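Local coordinates for 4-aminobutyrate transaminase (Acinetobacter baumannii, PDB 6WOP), which probably catalyses the pyridoxal-phosphate-dependent transfer of the amino group of 4-aminobutyrate to 2-oxoglutarate, at residues Glu32-Ile36 / Thr398-Gln403; Leu54-His60 / Tyr395-Ile399. All coordinates share one frame. Residue numbers count along the deposited sequence, not the author numbering.

In the fold
Both contacts end on the loop after strand 390-393, which for interaction 1 runs on into the first turn of helix 401-416. Interactions 1 and 2 share Thr-398 and Ile-399, and their centres are about 7 Å apart. Interaction 1 is partly buried and joins the hairpin turn Glu-32 to Thr-35 to the C-terminal helix, chiefly through side-chain amides and hydroxyls. Interaction 2 lies deeper, its centre about 15 Å from the centre of the chain, against about 20 Å for that of interaction 1, and packs loop on loop through backbone groups, a proline and a glycine. Asn-33 N also lies 2.8 Å from His-58 O, a probable hydrogen bond, and Glu-32 forms a salt bridge with Arg-59.

Interaction 1 of 2, residues Glu32-Ile36 / Thr398-Gln403; sequences ENATI and TIPAEQ
A tight type II' turn from Glu-32 to Thr-35 meets the loop that leads into helix 401-416. Its Glu-32 N to Thr-35 O and Thr-35 N to Glu-32 O hydrogen bonds, 2.7 and 2.9 Å, close a two-residue hairpin loop. Asn-33 takes its first corner with phi/psi 58/-107, a conformation that glycine and asparagine tolerate best. The closest CA atoms across the contact, Ala-34 and Ile-399, are 5.4 Å apart.

Thr-398 (phi/psi -90/2, chi1 p) donates from OG1 to Asn-33 OD1 at 2.6 Å and accepts at its backbone O from Asn-33 ND2 at 2.9 Å. With chi1 t, the Asn-33 amide thus uses both of its ends on a single residue. Ile-399 takes a polyproline-II-like conformation (-58/134), and its CG1 packs 3.5 Å from Ala-34 CB; a methyl on the turn permits this close approach, while the isoleucine also covers Ile-45 of strand 43-46. Pro-400, the N-cap residue, suits a helix start because its position needs no backbone NH; its CD lies 3.4 Å from Asn-33 ND2. One helical turn on, Gln-403 stretches back with chi1 and chi2 both t, so that NE2 donates to Thr-35 OG1 (2.9 Å), presented by chi1 m, while OE1 rests 3.6 Å from Ala-34 CB. Strands 28-32 and 35-38, which this turn connects, form the edge of the mixed sheet that also includes strand 390-393, so the contact ties a beta-hairpin to the C-terminal helix of a class-III aminotransferase fold.

Interaction 2 of 2, residues Leu54-His60 / Tyr395-Ile399; sequences LNTGHRH and YPLTI
Two type I turns, Leu-54 to Gly-57 and Pro-396 to Ile-399, pack together, closed by the hydrogen bonds Gly-57 N to Leu-54 O (2.8 Å) and Ile-399 N to Pro-396 O (3.1 Å). Leu-54 O receives a CH...O contact from Pro-396 CA at 3.3 Å. Asn-55 (-59/-30) has its CA 4.4 Å from that of Pro-396, and its O accepts from Leu-397 N at 2.7 Å; its CB touches Leu-397 CD1 at 4.1 Å, while its amide turns to Phe-246 and Arg-248. The loop after helix 49-52 thereby joins the one before the C-terminal helix in this class-III aminotransferase fold, backbone to backbone. The CA-to-CB bond of Thr-56 (-91/2) points away, and its side chain packs on Val-312; its O lies 3.3 Å from Thr-398 OG1, whose proton goes to Asn-33. Gly-57 suits its positive phi (90/159) and the crowding: a CB would clash with Thr-398 OG1, and its CA sits 3.6 Å from Pro-396 CB. Arg-59 NE is hydrogen-bonded to Leu-71 O of the second subunit. His-60 (chi1 t) brings its ring edge to Thr-398 CG2 (CD2 at 4.2 Å); its ND1 caps Lys-62 N of helix 61-71 and NE2 is hydrogen-bonded to Glu-319 OE2.

Interaction 1 of 2, residues Glu32-Ile36 / Thr398-Gln403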
loop_
_atom_site.group_PDB
_atom_site.type_symbol
_atom_site.label_atom_id
_atom_site.label_comp_id
_atom_site.label_asym_id
_atom_site.label_seq_id
_atom_site.Cartn_x
_atom_site.Cartn_y
_atom_site.Cartn_z
ATOM N N GLU A 32 36.225 -17.898 21.605
ATOM C CA GLU A 32 36.350 -17.423 22.984
ATOM C C GLU A 32 36.995 -16.048 22.951
ATOM O O GLU A 32 38.137 -15.892 22.460
ATOM C CB GLU A 32 37.152 -18.402 23.896
ATOM C CG GLU A 32 36.867 -18.117 25.433
ATOM C CD GLU A 32 37.327 -19.248 26.367
ATOM O OE1 GLU A 32 37.427 -20.379 25.913
ATOM O OE2 GLU A 32 37.605 -18.974 27.543
ATOM N N ASN A 33 36.298 -15.087 23.573
ATOM C CA ASN A 33 36.673 -13.672 23.639
ATOM C C ASN A 33 36.792 -13.186 22.192
ATOM O O ASN A 33 35.756 -13.069 21.514
ATOM C CB ASN A 33 37.943 -13.411 24.505
ATOM C CG ASN A 33 38.222 -11.862 24.730
ATOM O OD1 ASN A 33 37.461 -10.988 24.262
ATOM N ND2 ASN A 33 39.272 -11.553 25.430
ATOM N N ALA A 34 38.008 -12.961 21.679
ATOM C CA ALA A 34 38.168 -12.509 20.292
ATOM C C ALA A 34 38.932 -13.536 19.445
ATOM O O ALA A 34 39.556 -13.171 18.436
ATOM C CB ALA A 34 38.885 -11.142 20.254
ATOM N N THR A 35 38.948 -14.801 19.863
ATOM C CA THR A 35 39.588 -15.895 19.130
ATOM C C THR A 35 38.527 -16.865 18.614
ATOM O O THR A 35 37.653 -17.287 19.387
ATOM C CB THR A 35 40.536 -16.640 20.068
ATOM O OG1 THR A 35 41.356 -15.640 20.723
ATOM C CG2 THR A 35 41.476 -17.600 19.276
ATOM N N ILE A 36 38.614 -17.242 17.335
ATOM C CA ILE A 36 37.705 -18.225 16.730
ATOM C C ILE A 36 38.556 -19.314 16.116
ATOM O O ILE A 36 39.596 -19.014 15.512
ATOM C CB ILE A 36 36.824 -17.589 15.617
ATOM C CG1 ILE A 36 36.030 -16.393 16.151
ATOM C CG2 ILE A 36 35.867 -18.691 14.984
ATOM C CD1 ILE A 36 35.555 -15.485 14.957
ATOM N N THR A 398 36.523 -6.478 24.714
ATOM C CA THR A 398 37.320 -7.267 25.661
ATOM C C THR A 398 38.591 -7.862 25.019
ATOM O O THR A 398 39.305 -8.635 25.684
ATOM C CB THR A 398 36.439 -8.402 26.196
ATOM O OG1 THR A 398 35.890 -9.138 25.085
ATOM C CG2 THR A 398 35.252 -7.873 27.034
ATOM N N ILE A 399 38.862 -7.577 23.747
ATOM C CA ILE A 399 40.010 -8.229 23.071
ATOM C C ILE A 399 41.311 -7.923 23.833
ATOM O O ILE A 399 41.541 -6.780 24.261
ATOM C CB ILE A 399 40.070 -7.789 21.575
ATOM C CG1 ILE A 399 41.198 -8.558 20.878
ATOM C CG2 ILE A 399 40.321 -6.273 21.421
ATOM C CD1 ILE A 399 41.161 -8.386 19.360
ATOM N N PRO A 400 42.176 -8.899 24.103
ATOM C CA PRO A 400 43.439 -8.582 24.780
ATOM C C PRO A 400 44.239 -7.605 23.946
ATOM O O PRO A 400 44.315 -7.757 22.738
ATOM C CB PRO A 400 44.134 -9.936 24.865
ATOM C CG PRO A 400 42.950 -10.974 24.877
ATOM C CD PRO A 400 42.029 -10.340 23.825
ATOM N N ALA A 401 44.903 -6.646 24.603
ATOM C CA ALA A 401 45.599 -5.576 23.871
ATOM C C ALA A 401 46.664 -6.162 22.933
ATOM O O ALA A 401 46.863 -5.674 21.813
ATOM C CB ALA A 401 46.205 -4.596 24.883
ATOM N N GLU A 402 47.333 -7.245 23.364
ATOM C CA GLU A 402 48.397 -7.834 22.547
ATOM C C GLU A 402 47.858 -8.555 21.318
ATOM O O GLU A 402 48.506 -8.564 20.272
ATOM C CB GLU A 402 49.250 -8.793 23.397
ATOM C CG GLU A 402 48.550 -10.070 23.839
ATOM C CD GLU A 402 47.771 -9.946 25.184
ATOM O OE1 GLU A 402 47.534 -8.815 25.704
ATOM O OE2 GLU A 402 47.420 -11.019 25.727
ATOM N N GLN A 403 46.661 -9.126 21.402
ATOM C CA GLN A 403 46.030 -9.758 20.255
ATOM C C GLN A 403 45.437 -8.713 19.299
ATOM O O GLN A 403 45.524 -8.856 18.072
ATOM C CB GLN A 403 44.942 -10.707 20.734
ATOM C CG GLN A 403 44.365 -11.556 19.621
ATOM C CD GLN A 403 43.224 -12.475 20.083
ATOM O OE1 GLN A 403 42.349 -12.078 20.839
ATOM N NE2 GLN A 403 43.218 -13.674 19.569
#

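Interaction 2 of 2, residues Leu54-His60 / Tyr395-Ile399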
loop_
_atom_site.group_PDB
_atom_site.type_symbol
_atom_site.label_atom_id
_atom_site.label_comp_id
_atom_site.label_asym_id
_atom_site.label_seq_id
_atom_site.Cartn_x
_atom_site.Cartn_y
_atom_site.Cartn_z
ATOM N N LEU A 54 29.108 -9.109 19.820
ATOM C CA LEU A 54 29.972 -9.635 20.877
ATOM C C LEU A 54 30.887 -8.544 21.414
ATOM O O LEU A 54 32.110 -8.750 21.555
ATOM C CB LEU A 54 30.790 -10.837 20.343
ATOM C CG LEU A 54 29.752 -11.867 19.849
ATOM C CD1 LEU A 54 30.419 -12.801 18.895
ATOM C CD2 LEU A 54 29.174 -12.590 21.102
ATOM N N ASN A 55 30.303 -7.399 21.809
ATOM C CA ASN A 55 31.140 -6.364 22.429
ATOM C C ASN A 55 31.833 -6.887 23.678
ATOM O O ASN A 55 32.943 -6.438 23.993
ATOM C CB ASN A 55 30.300 -5.136 22.773
ATOM C CG ASN A 55 29.847 -4.366 21.484
ATOM O OD1 ASN A 55 30.281 -4.684 20.312
ATOM N ND2 ASN A 55 28.911 -3.417 21.678
ATOM N N THR A 56 31.210 -7.833 24.385
ATOM C CA THR A 56 31.789 -8.510 25.568
ATOM C C THR A 56 32.542 -9.789 25.210
ATOM O O THR A 56 33.015 -10.488 26.121
ATOM C CB THR A 56 30.658 -8.834 26.586
ATOM O OG1 THR A 56 29.536 -9.466 25.955
ATOM C CG2 THR A 56 30.182 -7.581 27.198
ATOM N N GLY A 57 32.639 -10.120 23.926
ATOM C CA GLY A 57 33.428 -11.237 23.449
ATOM C C GLY A 57 32.621 -12.519 23.402
ATOM O O GLY A 57 31.580 -12.655 24.042
ATOM N N HIS A 58 33.102 -13.478 22.588
ATOM C CA HIS A 58 32.506 -14.817 22.561
ATOM C C HIS A 58 32.613 -15.466 23.940
ATOM O O HIS A 58 33.704 -15.530 24.527
ATOM C CB HIS A 58 33.238 -15.701 21.565
ATOM C CG HIS A 58 33.058 -15.308 20.120
ATOM N ND1 HIS A 58 32.011 -15.778 19.338
ATOM C CD2 HIS A 58 33.823 -14.548 19.310
ATOM C CE1 HIS A 58 32.154 -15.325 18.104
ATOM N NE2 HIS A 58 33.246 -14.576 18.059
ATOM N N ARG A 59 31.497 -15.966 24.458
ATOM C CA ARG A 59 31.501 -16.737 25.707
ATOM C C ARG A 59 32.221 -15.990 26.834
ATOM O O ARG A 59 33.065 -16.561 27.539
ATOM C CB ARG A 59 32.104 -18.143 25.483
ATOM C CG ARG A 59 31.198 -19.090 24.568
ATOM C CD ARG A 59 31.956 -20.362 24.121
ATOM N NE ARG A 59 32.493 -21.079 25.297
ATOM C CZ ARG A 59 33.786 -21.292 25.524
ATOM N NH1 ARG A 59 34.705 -20.894 24.629
ATOM N NH2 ARG A 59 34.146 -21.902 26.646
ATOM N N HIS A 60 31.874 -14.704 27.017
ATOM C CA HIS A 60 32.394 -13.992 28.174
ATOM C C HIS A 60 32.070 -14.792 29.431
ATOM O O HIS A 60 30.917 -15.234 29.600
ATOM C CB HIS A 60 31.771 -12.589 28.238
ATOM C CG HIS A 60 32.315 -11.739 29.330
ATOM N ND1 HIS A 60 31.986 -11.941 30.648
ATOM C CD2 HIS A 60 33.167 -10.680 29.304
ATOM C CE1 HIS A 60 32.613 -11.043 31.395
ATOM N NE2 HIS A 60 33.313 -10.252 30.600
ATOM N N TYR A 395 35.646 -5.661 16.526
ATOM C CA TYR A 395 36.312 -6.552 17.472
ATOM C C TYR A 395 35.625 -6.477 18.819
ATOM O O TYR A 395 35.145 -5.399 19.184
ATOM C CB TYR A 395 37.755 -6.102 17.631
ATOM C CG TYR A 395 37.870 -4.566 17.780
ATOM C CD1 TYR A 395 37.763 -3.943 19.021
ATOM C CD2 TYR A 395 38.109 -3.762 16.673
ATOM C CE1 TYR A 395 37.880 -2.509 19.134
ATOM C CE2 TYR A 395 38.218 -2.393 16.758
ATOM C CZ TYR A 395 38.127 -1.773 17.981
ATOM O OH TYR A 395 38.249 -0.420 18.009
ATOM N N PRO A 396 35.603 -7.561 19.613
ATOM C CA PRO A 396 35.125 -7.454 20.995
ATOM C C PRO A 396 35.874 -6.382 21.747
ATOM O O PRO A 396 37.085 -6.236 21.564
ATOM C CB PRO A 396 35.435 -8.866 21.579
ATOM C CG PRO A 396 35.176 -9.786 20.369
ATOM C CD PRO A 396 35.794 -8.961 19.192
ATOM N N LEU A 397 35.148 -5.620 22.604
ATOM C CA LEU A 397 35.790 -4.581 23.420
ATOM C C LEU A 397 36.672 -5.189 24.514
ATOM O O LEU A 397 37.500 -4.468 25.128
ATOM C CB LEU A 397 34.731 -3.725 24.087
ATOM C CG LEU A 397 33.764 -3.023 23.117
ATOM C CD1 LEU A 397 32.772 -2.097 23.882
ATOM C CD2 LEU A 397 34.590 -2.201 22.102
ATOM N N THR A 398 36.523 -6.478 24.714
ATOM C CA THR A 398 37.320 -7.267 25.661
ATOM C C THR A 398 38.591 -7.862 25.019
ATOM O O THR A 398 39.305 -8.635 25.684
ATOM C CB THR A 398 36.439 -8.402 26.196
ATOM O OG1 THR A 398 35.890 -9.138 25.085
ATOM C CG2 THR A 398 35.252 -7.873 27.034
ATOM N N ILE A 399 38.862 -7.577 23.747
ATOM C CA ILE A 399 40.010 -8.229 23.071
ATOM C C ILE A 399 41.311 -7.923 23.833
ATOM O O ILE A 399 41.541 -6.780 24.261
ATOM C CB ILE A 399 40.070 -7.789 21.575
ATOM C CG1 ILE A 399 41.198 -8.558 20.878
ATOM C CG2 ILE A 399 40.321 -6.273 21.421
ATOM C CD1 ILE A 399 41.161 -8.386 19.360
#